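Local coordinates for hydrolase, alpha/beta hydrolase FOLD family (Staphylococcus aureus, PDB 2XMZ), which probably catalyses, as MenH, the formation of 2-succinyl-6-hydroxy-2,4-cyclohexadiene-1-carboxylate in menaquinone biosynthesis, at residues E114-G119 / K226-L231; V96-A101 / K204-P209; I212-G215 / F221-I224; K236-S241 / D256-G261. All coordinates share one frame; numbering follows the deposited sequence.

Contact 1. Residues E114-G119 / K226-L231; sequences ESTSPG and KKMANL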
loop_
_atom_site.group_PDB
_atom_site.type_symbol
_atom_site.label_atom_id
_atom_site.label_comp_id
_atom_site.label_asym_id
_atom_site.label_seq_id
_atom_site.Cartn_x
_atom_site.Cartn_y
_atom_site.Cartn_z
ATOM N N GLU A 114 -6.173 1.021 1.742
ATOM C CA GLU A 114 -6.696 -0.320 1.836
ATOM C C GLU A 114 -5.904 -1.081 2.873
ATOM O O GLU A 114 -4.671 -1.260 2.750
ATOM C CB GLU A 114 -6.633 -1.062 0.492
ATOM C CG GLU A 114 -7.147 -2.518 0.603
ATOM C CD GLU A 114 -6.719 -3.415 -0.550
ATOM O OE1 GLU A 114 -6.031 -2.941 -1.482
ATOM O OE2 GLU A 114 -7.047 -4.621 -0.506
ATOM N N SER A 115 -6.602 -1.518 3.904
ATOM C CA SER A 115 -6.012 -2.390 4.931
ATOM C C SER A 115 -4.653 -1.865 5.423
ATOM O O SER A 115 -3.647 -2.566 5.376
ATOM C CB SER A 115 -5.872 -3.801 4.363
ATOM O OG SER A 115 -7.135 -4.307 3.996
ATOM N N THR A 116 -4.637 -0.630 5.911
ATOM C CA THR A 116 -3.370 -0.031 6.336
ATOM C C THR A 116 -3.496 0.566 7.736
ATOM O O THR A 116 -4.558 0.467 8.387
ATOM C CB THR A 116 -2.882 1.011 5.299
ATOM O OG1 THR A 116 -1.503 1.335 5.510
ATOM C CG2 THR A 116 -3.717 2.315 5.303
ATOM N N SER A 117 -2.426 1.216 8.181
ATOM C CA SER A 117 -2.439 1.913 9.458
ATOM C C SER A 117 -1.478 3.099 9.421
ATOM O O SER A 117 -0.571 3.157 8.559
ATOM C CB SER A 117 -2.067 0.961 10.601
ATOM O OG SER A 117 -0.674 0.863 10.687
ATOM N N PRO A 118 -1.684 4.064 10.332
ATOM C CA PRO A 118 -0.820 5.218 10.427
ATOM C C PRO A 118 0.365 4.940 11.355
ATOM O O PRO A 118 1.014 5.867 11.825
ATOM C CB PRO A 118 -1.745 6.309 11.019
ATOM C CG PRO A 118 -3.051 5.665 11.241
ATOM C CD PRO A 118 -2.820 4.189 11.254
ATOM N N GLY A 119 0.635 3.660 11.592
ATOM C CA GLY A 119 1.726 3.237 12.429
ATOM C C GLY A 119 1.256 2.955 13.834
ATOM O O GLY A 119 0.049 2.863 14.107
ATOM N N LYS A 226 -11.615 2.124 11.218
ATOM C CA LYS A 226 -12.665 2.910 11.866
ATOM C C LYS A 226 -12.050 4.082 12.634
ATOM O O LYS A 226 -12.551 5.211 12.580
ATOM C CB LYS A 226 -13.522 2.050 12.808
ATOM C CG LYS A 226 -14.472 1.083 12.098
ATOM C CD LYS A 226 -15.437 0.394 13.090
ATOM C CE LYS A 226 -16.001 -0.892 12.482
ATOM N NZ LYS A 226 -16.953 -1.578 13.390
ATOM N N LYS A 227 -10.945 3.810 13.323
ATOM C CA LYS A 227 -10.251 4.850 14.080
ATOM C C LYS A 227 -9.687 5.937 13.162
ATOM O O LYS A 227 -9.870 7.104 13.442
ATOM C CB LYS A 227 -9.140 4.256 14.924
ATOM C CG LYS A 227 -9.598 3.589 16.191
ATOM C CD LYS A 227 -8.344 3.080 16.875
ATOM C CE LYS A 227 -8.592 1.840 17.688
ATOM N NZ LYS A 227 -7.328 1.348 18.282
ATOM N N MET A 228 -9.022 5.534 12.077
ATOM C CA MET A 228 -8.543 6.467 11.052
ATOM C C MET A 228 -9.680 7.336 10.503
ATOM O O MET A 228 -9.543 8.552 10.405
ATOM C CB MET A 228 -7.868 5.726 9.889
ATOM C CG MET A 228 -6.562 5.017 10.250
ATOM S SD MET A 228 -5.603 4.678 8.794
ATOM C CE MET A 228 -6.679 3.500 7.975
ATOM N N ALA A 229 -10.798 6.708 10.163
ATOM C CA ALA A 229 -11.948 7.435 9.601
ATOM C C ALA A 229 -12.407 8.547 10.521
ATOM O O ALA A 229 -12.732 9.646 10.063
ATOM C CB ALA A 229 -13.093 6.482 9.315
ATOM N N ASN A 230 -12.419 8.267 11.826
ATOM C CA ASN A 230 -12.818 9.247 12.832
ATOM C C ASN A 230 -11.976 10.503 12.804
ATOM O O ASN A 230 -12.448 11.581 13.161
ATOM C CB ASN A 230 -12.688 8.664 14.248
ATOM C CG ASN A 230 -13.795 7.712 14.605
ATOM O OD1 ASN A 230 -14.869 7.725 13.996
ATOM N ND2 ASN A 230 -13.551 6.882 15.626
ATOM N N LEU A 231 -10.707 10.339 12.434
ATOM C CA LEU A 231 -9.694 11.372 12.609
ATOM C C LEU A 231 -9.396 12.148 11.328
ATOM O O LEU A 231 -9.007 13.306 11.387
ATOM C CB LEU A 231 -8.398 10.751 13.158
ATOM C CG LEU A 231 -8.493 10.345 14.655
ATOM C CD1 LEU A 231 -7.259 9.552 15.118
ATOM C CD2 LEU A 231 -8.735 11.557 15.549
#
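Thr-116 meets the end of Met-228 with both its backbone and its methyl branch. The S-methyl CE of Met-228 lies 3.7 Å from Thr-116 O and 4.2 Å from Thr-116 CG2, and the two side chains run at about a right angle to each other. A chi1 of -164° sends Thr-116 OG1 the other way, to a hydrogen bond with Ser-91 O, and leaves CG2 to face the methionine. The branches thus divide the work, one polar and one apolar. Ser-117 follows with a lighter touch, its CA 4.3 Å from Met-228 SD, while its hydroxyl serves the local chain: OG accepts from Gly-119 N at 3.2 Å (N-H...O 157°), an ST turn that curls the loop around Pro-118. In the alpha/beta hydrolase fold this loop carries the chain from the end of strand 110-114 out to helix 123-143, probably the start of the cap. Ser-91, whose backbone the threonine holds, is probably the nucleophile of a Ser-His-Asp triad with His-245 and Asp-218. Pro-118 lays the CG-CD side of its ring obliquely across the thioether. Pro-118 CG is 3.7 Å from both CG and SD of Met-228, and Pro-118 CD is equally close to SD. The methionine reaches over from helix 219-231 with its chain extended at chi2 and bent at chi3 (-66°), which turns CE off the proline toward Thr-116. Leu-98 of helix 92-103 packs against both Pro-118 and Met-228.

Contact 2. Residues V96-A101 / K204-P209; sequences VALYYA and KEIKVP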
loop_
_atom_site.group_PDB
_atom_site.type_symbol
_atom_site.label_atom_id
_atom_site.label_comp_id
_atom_site.label_asym_id
_atom_site.label_seq_id
_atom_site.Cartn_x
_atom_site.Cartn_y
_atom_site.Cartn_z
ATOM N N VAL A 96 2.959 4.333 3.444
ATOM C CA VAL A 96 3.601 5.307 2.592
ATOM C C VAL A 96 2.591 6.377 2.112
ATOM O O VAL A 96 2.911 7.566 2.135
ATOM C CB VAL A 96 4.335 4.627 1.417
ATOM C CG1 VAL A 96 4.882 5.662 0.431
ATOM C CG2 VAL A 96 5.452 3.752 1.953
ATOM N N ALA A 97 1.383 5.976 1.730
ATOM C CA ALA A 97 0.419 6.948 1.222
ATOM C C ALA A 97 -0.026 7.900 2.320
ATOM O O ALA A 97 -0.199 9.105 2.093
ATOM C CB ALA A 97 -0.793 6.255 0.566
ATOM N N LEU A 98 -0.193 7.385 3.537
ATOM C CA LEU A 98 -0.533 8.287 4.657
ATOM C C LEU A 98 0.604 9.266 4.935
ATOM O O LEU A 98 0.377 10.467 5.093
ATOM C CB LEU A 98 -0.822 7.464 5.926
ATOM C CG LEU A 98 -2.255 6.933 6.044
ATOM C CD1 LEU A 98 -2.331 5.872 7.146
ATOM C CD2 LEU A 98 -3.203 8.043 6.357
ATOM N N TYR A 99 1.843 8.757 4.953
ATOM C CA TYR A 99 3.000 9.611 5.189
ATOM C C TYR A 99 3.060 10.673 4.118
ATOM O O TYR A 99 3.328 11.868 4.401
ATOM C CB TYR A 99 4.307 8.799 5.242
ATOM C CG TYR A 99 5.483 9.635 5.696
ATOM C CD1 TYR A 99 5.827 9.704 7.036
ATOM C CD2 TYR A 99 6.229 10.380 4.784
ATOM C CE1 TYR A 99 6.905 10.483 7.480
ATOM C CE2 TYR A 99 7.317 11.180 5.216
ATOM C CZ TYR A 99 7.636 11.220 6.565
ATOM O OH TYR A 99 8.691 11.985 7.012
ATOM N N TYR A 100 2.785 10.263 2.887
ATOM C CA TYR A 100 2.865 11.174 1.786
ATOM C C TYR A 100 1.752 12.214 1.822
ATOM O O TYR A 100 2.004 13.369 1.515
ATOM C CB TYR A 100 2.875 10.473 0.423
ATOM C CG TYR A 100 3.359 11.419 -0.642
ATOM C CD1 TYR A 100 4.728 11.566 -0.902
ATOM C CD2 TYR A 100 2.457 12.224 -1.356
ATOM C CE1 TYR A 100 5.170 12.462 -1.873
ATOM C CE2 TYR A 100 2.882 13.098 -2.313
ATOM C CZ TYR A 100 4.251 13.222 -2.561
ATOM O OH TYR A 100 4.671 14.108 -3.515
ATOM N N ALA A 101 0.540 11.804 2.189
ATOM C CA ALA A 101 -0.584 12.747 2.324
ATOM C C ALA A 101 -0.269 13.847 3.316
ATOM O O ALA A 101 -0.750 14.966 3.168
ATOM C CB ALA A 101 -1.887 12.024 2.740
ATOM N N LYS A 204 -5.552 14.240 11.251
ATOM C CA LYS A 204 -6.430 15.389 11.133
ATOM C C LYS A 204 -5.908 16.439 10.149
ATOM O O LYS A 204 -6.664 17.280 9.697
ATOM C CB LYS A 204 -6.730 16.032 12.504
ATOM C CG LYS A 204 -5.532 16.583 13.243
ATOM C CD LYS A 204 -5.971 17.097 14.608
ATOM C CE LYS A 204 -4.896 16.922 15.636
ATOM N NZ LYS A 204 -3.693 17.729 15.306
ATOM N N GLU A 205 -4.629 16.356 9.792
ATOM C CA GLU A 205 -4.052 17.284 8.840
ATOM C C GLU A 205 -4.449 16.927 7.422
ATOM O O GLU A 205 -4.331 17.742 6.537
ATOM C CB GLU A 205 -2.530 17.276 8.938
ATOM C CG GLU A 205 -2.004 17.432 10.357
ATOM C CD GLU A 205 -0.515 17.688 10.366
ATOM O OE1 GLU A 205 0.070 17.775 11.459
ATOM O OE2 GLU A 205 0.072 17.781 9.267
ATOM N N ILE A 206 -4.911 15.705 7.201
ATOM C CA ILE A 206 -5.219 15.236 5.847
ATOM C C ILE A 206 -6.590 15.777 5.481
ATOM O O ILE A 206 -7.574 15.297 5.996
ATOM C CB ILE A 206 -5.217 13.668 5.783
ATOM C CG1 ILE A 206 -3.835 13.117 6.121
ATOM C CG2 ILE A 206 -5.670 13.157 4.389
ATOM C CD1 ILE A 206 -3.823 11.611 6.174
ATOM N N LYS A 207 -6.656 16.771 4.599
ATOM C CA LYS A 207 -7.927 17.428 4.301
ATOM C C LYS A 207 -8.632 16.917 3.041
ATOM O O LYS A 207 -9.777 17.287 2.798
ATOM C CB LYS A 207 -7.756 18.952 4.175
ATOM C CG LYS A 207 -6.916 19.630 5.247
ATOM C CD LYS A 207 -7.446 19.397 6.649
ATOM C CE LYS A 207 -6.591 20.178 7.633
ATOM N NZ LYS A 207 -6.872 19.797 9.040
ATOM N N VAL A 208 -7.949 16.102 2.234
ATOM C CA VAL A 208 -8.493 15.669 0.943
ATOM C C VAL A 208 -9.533 14.571 1.162
ATOM O O VAL A 208 -9.502 13.889 2.186
ATOM C CB VAL A 208 -7.372 15.207 -0.055
ATOM C CG1 VAL A 208 -6.455 16.397 -0.414
ATOM C CG2 VAL A 208 -6.569 14.029 0.484
ATOM N N PRO A 209 -10.479 14.420 0.217
ATOM C CA PRO A 209 -11.390 13.292 0.345
ATOM C C PRO A 209 -10.606 11.983 0.460
ATOM O O PRO A 209 -9.686 11.747 -0.321
ATOM C CB PRO A 209 -12.195 13.342 -0.951
ATOM C CG PRO A 209 -12.199 14.847 -1.313
ATOM C CD PRO A 209 -10.855 15.344 -0.872
HETATM O O HOH W 1 -1.735 16.943 4.916
#
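Ile-206 reaches Leu-98 and Ala-101 along its longer branch: chi1 of -62° sets CG1 anti to the carbonyl carbon, and a trans chi2 (176°) stretches CD1 straight out toward the helix. Leu-98 answers with a chi1 of -84°, which swings its CD2 branch across to the isoleucine. The elements joined are helix 92-103, which follows the probable nucleophile elbow of this alpha/beta hydrolase, and the loop between helix 181-191 and strand 210-215. Leu-98 CD2 and Ile-206 CD1 meet end to end at 3.6 Å, the two side chains crossing at about a right angle. One turn further along the helix, the methyl of Ala-101 takes the flank of the same branch, its CB 4.0 Å from Ile-206 CD1 and nearly as close to CG1. A single aliphatic arm is therefore held by two residues of one helix face, with Leu-111 of strand 110-114 against Ala-101 and Leu-113 of that strand against Leu-98. Polar groups lie alongside. Glu-205 forms a salt bridge with Arg-202, and Lys-207 folds back so that its NZ gives a 2.6 Å hydrogen bond to Lys-204 O. Between the two backbones a water donates to both sides, to Ala-101 O at 2.8 Å and to Glu-205 O at 3.2 Å.

Contact 3. Residues I212-G215 / F221-I224; sequences ILAG and FVQI
The peptide group joining Phe-221 to Val-222 takes the methyl of Ala-214 over one of its faces: Ala-214 CB lies 3.8 Å from Phe-221 O and the same distance from Val-222 CA. The phenyl ring of Phe-221 turns away from the strand. It meets the imidazole of His-245 edge-to-face, and Thr-116 O approaches its CD2 atom. The contact closes the first half of a beta-alpha-beta unit of the alpha/beta hydrolase fold, strand 210-215 to helix 219-231 to strand 235-240, and the short connection between strand and helix carries Asp-218, probably the acid of a triad with His-245 and Ser-91. The first turn of the helix thus lies against the end of the strand, with Phe-221 beside the likely catalytic histidine. With nothing larger than a methyl on Ala-214, helix and strand come close, the CA atoms of Ala-214 and Val-222 being 5.2 Å apart. Val-222 supplies the other half of the packing. Its chi1 of 167° puts CG1 anti to the backbone N and leaves CG2 beside that N, on the side of the strand's end. There CG2 lies 3.9 Å from Ala-214 CB and also meets the backbone of Gly-215, while Leu-239 of strand 235-240 touches the valine as well. The approach to Gly-215 is tight: Val-222 CG2 stands 3.0 Å from Gly-215 O.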
loop_
_atom_site.group_PDB
_atom_site.type_symbol
_atom_site.label_atom_id
_atom_site.label_comp_id
_atom_site.label_asym_id
_atom_site.label_seq_id
_atom_site.Cartn_x
_atom_site.Cartn_y
_atom_site.Cartn_z
ATOM N N ILE A 212 -11.411 4.862 2.939
ATOM C CA ILE A 212 -10.727 3.838 3.731
ATOM C C ILE A 212 -11.435 2.497 3.579
ATOM O O ILE A 212 -12.660 2.404 3.742
ATOM C CB ILE A 212 -10.629 4.256 5.217
ATOM C CG1 ILE A 212 -9.823 5.558 5.344
ATOM C CG2 ILE A 212 -10.038 3.124 6.055
ATOM C CD1 ILE A 212 -10.140 6.406 6.589
ATOM N N LEU A 213 -10.663 1.466 3.238
ATOM C CA LEU A 213 -11.201 0.131 3.020
ATOM C C LEU A 213 -10.533 -0.821 3.996
ATOM O O LEU A 213 -9.317 -0.764 4.204
ATOM C CB LEU A 213 -10.959 -0.330 1.579
ATOM C CG LEU A 213 -11.422 0.606 0.454
ATOM C CD1 LEU A 213 -11.002 0.091 -0.902
ATOM C CD2 LEU A 213 -12.924 0.816 0.479
ATOM N N ALA A 214 -11.336 -1.687 4.600
ATOM C CA ALA A 214 -10.816 -2.777 5.423
ATOM C C ALA A 214 -11.650 -4.021 5.123
ATOM O O ALA A 214 -12.789 -3.911 4.693
ATOM C CB ALA A 214 -10.895 -2.416 6.911
ATOM N N GLY A 215 -11.086 -5.198 5.346
ATOM C CA GLY A 215 -11.807 -6.427 5.088
ATOM C C GLY A 215 -12.444 -6.897 6.369
ATOM O O GLY A 215 -11.812 -6.884 7.405
ATOM N N PHE A 221 -7.400 -4.667 11.278
ATOM C CA PHE A 221 -7.386 -3.525 10.381
ATOM C C PHE A 221 -8.762 -2.841 10.240
ATOM O O PHE A 221 -8.828 -1.643 9.953
ATOM C CB PHE A 221 -6.670 -3.862 9.068
ATOM C CG PHE A 221 -5.173 -3.982 9.237
ATOM C CD1 PHE A 221 -4.596 -5.192 9.652
ATOM C CD2 PHE A 221 -4.347 -2.874 9.051
ATOM C CE1 PHE A 221 -3.228 -5.299 9.840
ATOM C CE2 PHE A 221 -2.978 -2.969 9.224
ATOM C CZ PHE A 221 -2.409 -4.197 9.626
ATOM N N VAL A 222 -9.843 -3.582 10.483
ATOM C CA VAL A 222 -11.179 -2.966 10.622
ATOM C C VAL A 222 -11.178 -1.958 11.786
ATOM O O VAL A 222 -11.656 -0.822 11.653
ATOM C CB VAL A 222 -12.286 -4.039 10.839
ATOM C CG1 VAL A 222 -13.623 -3.417 11.299
ATOM C CG2 VAL A 222 -12.482 -4.859 9.563
ATOM N N GLN A 223 -10.633 -2.370 12.932
ATOM C CA GLN A 223 -10.637 -1.476 14.098
ATOM C C GLN A 223 -9.771 -0.279 13.785
ATOM O O GLN A 223 -10.129 0.831 14.093
ATOM C CB GLN A 223 -10.174 -2.197 15.361
ATOM C CG GLN A 223 -11.189 -3.216 15.829
ATOM C CD GLN A 223 -10.629 -4.206 16.824
ATOM O OE1 GLN A 223 -11.377 -4.995 17.404
ATOM N NE2 GLN A 223 -9.309 -4.175 17.027
ATOM N N ILE A 224 -8.655 -0.513 13.102
ATOM C CA ILE A 224 -7.776 0.587 12.678
ATOM C C ILE A 224 -8.455 1.529 11.670
ATOM O O ILE A 224 -8.372 2.760 11.801
ATOM C CB ILE A 224 -6.463 0.055 12.109
ATOM C CG1 ILE A 224 -5.663 -0.652 13.224
ATOM C CG2 ILE A 224 -5.628 1.198 11.476
ATOM C CD1 ILE A 224 -4.347 -1.188 12.711
#

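Contact 4. Residues K236-S241 / D256-G261; sequences KCKLIS and DTMILG
Met-258 lays its thioether over the aliphatic part of Lys-238, SD meeting Lys-238 CD at 3.6 Å with the two chains running obliquely to one another. The methionine is folded rather than extended: chi2 of -55° and chi3 of 88° bend it twice. Closer to its backbone the same side chain meets Ile-240, whose CD1 is 3.8 Å from Met-258 CG. Here the two chains run antiparallel, one from the strand and one from the helix, and the end of the isoleucine lies beside the base of the methionine chain. One methionine thus spans two strand residues, which lie two positions apart and so project from the same side of the strand. Lys-238 takes part through its methylenes, bent at chi2 (-125°) so that CD comes against the sulphur. The contact is wholly apolar in character and lies at the margin of the core, since strand 235-240 is the last of the sheet on this side. The connection between strand 235-240 and helix 252-266, which includes the short helix 247-250, carries His-245, the probable triad histidine. Helix 252-266 covers this face of the strand, with Ile-259 reaching inward to Leu-211 and Leu-213 of strand 210-215, while on the opposite face Cys-237 and Leu-239 pack on helix 219-231.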
loop_
_atom_site.group_PDB
_atom_site.type_symbol
_atom_site.label_atom_id
_atom_site.label_comp_id
_atom_site.label_asym_id
_atom_site.label_seq_id
_atom_site.Cartn_x
_atom_site.Cartn_y
_atom_site.Cartn_z
ATOM N N LYS A 236 -14.389 8.424 4.135
ATOM C CA LYS A 236 -15.462 7.425 4.136
ATOM C C LYS A 236 -14.792 6.109 4.424
ATOM O O LYS A 236 -13.784 5.790 3.783
ATOM C CB LYS A 236 -16.146 7.289 2.767
ATOM C CG LYS A 236 -16.575 8.567 2.098
ATOM C CD LYS A 236 -17.987 8.954 2.444
ATOM C CE LYS A 236 -18.439 10.119 1.559
ATOM N NZ LYS A 236 -19.061 11.186 2.376
ATOM N N CYS A 237 -15.334 5.344 5.367
ATOM C CA CYS A 237 -14.814 4.001 5.656
ATOM C C CYS A 237 -15.775 2.941 5.139
ATOM O O CYS A 237 -16.951 2.939 5.489
ATOM C CB CYS A 237 -14.560 3.807 7.167
ATOM S SG CYS A 237 -13.909 2.161 7.652
ATOM N N LYS A 238 -15.281 2.044 4.291
ATOM C CA LYS A 238 -16.102 0.959 3.785
ATOM C C LYS A 238 -15.511 -0.374 4.160
ATOM O O LYS A 238 -14.345 -0.672 3.856
ATOM C CB LYS A 238 -16.308 1.053 2.264
ATOM C CG LYS A 238 -16.955 2.368 1.849
ATOM C CD LYS A 238 -18.214 2.170 1.036
ATOM C CE LYS A 238 -18.951 3.499 0.831
ATOM N NZ LYS A 238 -18.096 4.507 0.126
ATOM N N LEU A 239 -16.332 -1.154 4.838
ATOM C CA LEU A 239 -16.026 -2.516 5.225
ATOM C C LEU A 239 -16.431 -3.441 4.095
ATOM O O LEU A 239 -17.569 -3.398 3.641
ATOM C CB LEU A 239 -16.827 -2.886 6.471
ATOM C CG LEU A 239 -16.089 -2.702 7.786
ATOM C CD1 LEU A 239 -17.025 -2.698 9.000
ATOM C CD2 LEU A 239 -15.085 -3.835 7.881
ATOM N N ILE A 240 -15.507 -4.282 3.653
ATOM C CA ILE A 240 -15.793 -5.175 2.549
ATOM C C ILE A 240 -16.086 -6.570 3.089
ATOM O O ILE A 240 -15.201 -7.219 3.661
ATOM C CB ILE A 240 -14.659 -5.181 1.476
ATOM C CG1 ILE A 240 -14.182 -3.740 1.156
ATOM C CG2 ILE A 240 -15.110 -5.929 0.218
ATOM C CD1 ILE A 240 -15.243 -2.818 0.548
ATOM N N SER A 241 -17.340 -6.993 2.912
ATOM C CA SER A 241 -17.840 -8.297 3.353
ATOM C C SER A 241 -16.953 -9.451 2.937
ATOM O O SER A 241 -16.451 -9.479 1.828
ATOM C CB SER A 241 -19.222 -8.552 2.746
ATOM O OG SER A 241 -20.143 -7.572 3.172
ATOM N N ASP A 256 -12.932 -2.827 -7.017
ATOM C CA ASP A 256 -12.983 -1.924 -8.173
ATOM C C ASP A 256 -14.189 -0.979 -8.148
ATOM O O ASP A 256 -14.050 0.227 -8.384
ATOM C CB ASP A 256 -12.974 -2.711 -9.484
ATOM C CG ASP A 256 -11.622 -3.323 -9.791
ATOM O OD1 ASP A 256 -10.627 -2.901 -9.170
ATOM O OD2 ASP A 256 -11.564 -4.215 -10.666
ATOM N N THR A 257 -15.359 -1.542 -7.849
ATOM C CA THR A 257 -16.607 -0.783 -7.759
ATOM C C THR A 257 -16.507 0.321 -6.706
ATOM O O THR A 257 -16.910 1.455 -6.968
ATOM C CB THR A 257 -17.778 -1.709 -7.421
ATOM O OG1 THR A 257 -17.863 -2.733 -8.416
ATOM C CG2 THR A 257 -19.101 -0.936 -7.358
ATOM N N MET A 258 -15.963 -0.014 -5.529
ATOM C CA MET A 258 -15.784 0.975 -4.462
ATOM C C MET A 258 -14.873 2.121 -4.889
ATOM O O MET A 258 -15.155 3.277 -4.590
ATOM C CB MET A 258 -15.266 0.350 -3.161
ATOM C CG MET A 258 -16.239 -0.565 -2.395
ATOM S SD MET A 258 -17.849 0.131 -1.939
ATOM C CE MET A 258 -18.834 -0.237 -3.404
ATOM N N ILE A 259 -13.801 1.810 -5.608
ATOM C CA ILE A 259 -12.837 2.842 -6.010
ATOM C C ILE A 259 -13.467 3.769 -7.054
ATOM O O ILE A 259 -13.433 4.995 -6.910
ATOM C CB ILE A 259 -11.552 2.236 -6.588
ATOM C CG1 ILE A 259 -10.950 1.196 -5.632
ATOM C CG2 ILE A 259 -10.527 3.337 -6.914
ATOM C CD1 ILE A 259 -10.392 1.751 -4.361
ATOM N N LEU A 260 -14.043 3.163 -8.090
ATOM C CA LEU A 260 -14.672 3.897 -9.181
ATOM C C LEU A 260 -15.773 4.825 -8.672
ATOM O O LEU A 260 -15.872 5.957 -9.123
ATOM C CB LEU A 260 -15.222 2.935 -10.233
ATOM C CG LEU A 260 -14.218 2.167 -11.102
ATOM C CD1 LEU A 260 -14.931 1.025 -11.852
ATOM C CD2 LEU A 260 -13.512 3.073 -12.098
ATOM N N GLY A 261 -16.564 4.347 -7.709
ATOM C CA GLY A 261 -17.670 5.116 -7.143
ATOM C C GLY A 261 -17.189 6.304 -6.322
ATOM O O GLY A 261 -17.784 7.391 -6.380
#

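Contacts 1 and 2 are the buried pair, joined through Leu-98, which touches Pro-118 and Met-228 as well as Ile-206; they tie the loop after strand 110-114 and the loop before strand 210-215 to helices of the core. Contacts 3 and 4 are only partly buried and belong to neighbouring strands, bonded by Ile-212 N to Lys-236 O. Helix 219-231 serves both contact 1 and contact 3, its early turns against strand 210-215 and its later ones against the loop 114-119. A methionine side chain does the packing in contacts 1 and 4, small methyls in contact 3, and branched aliphatics plus a bridging water in contact 2.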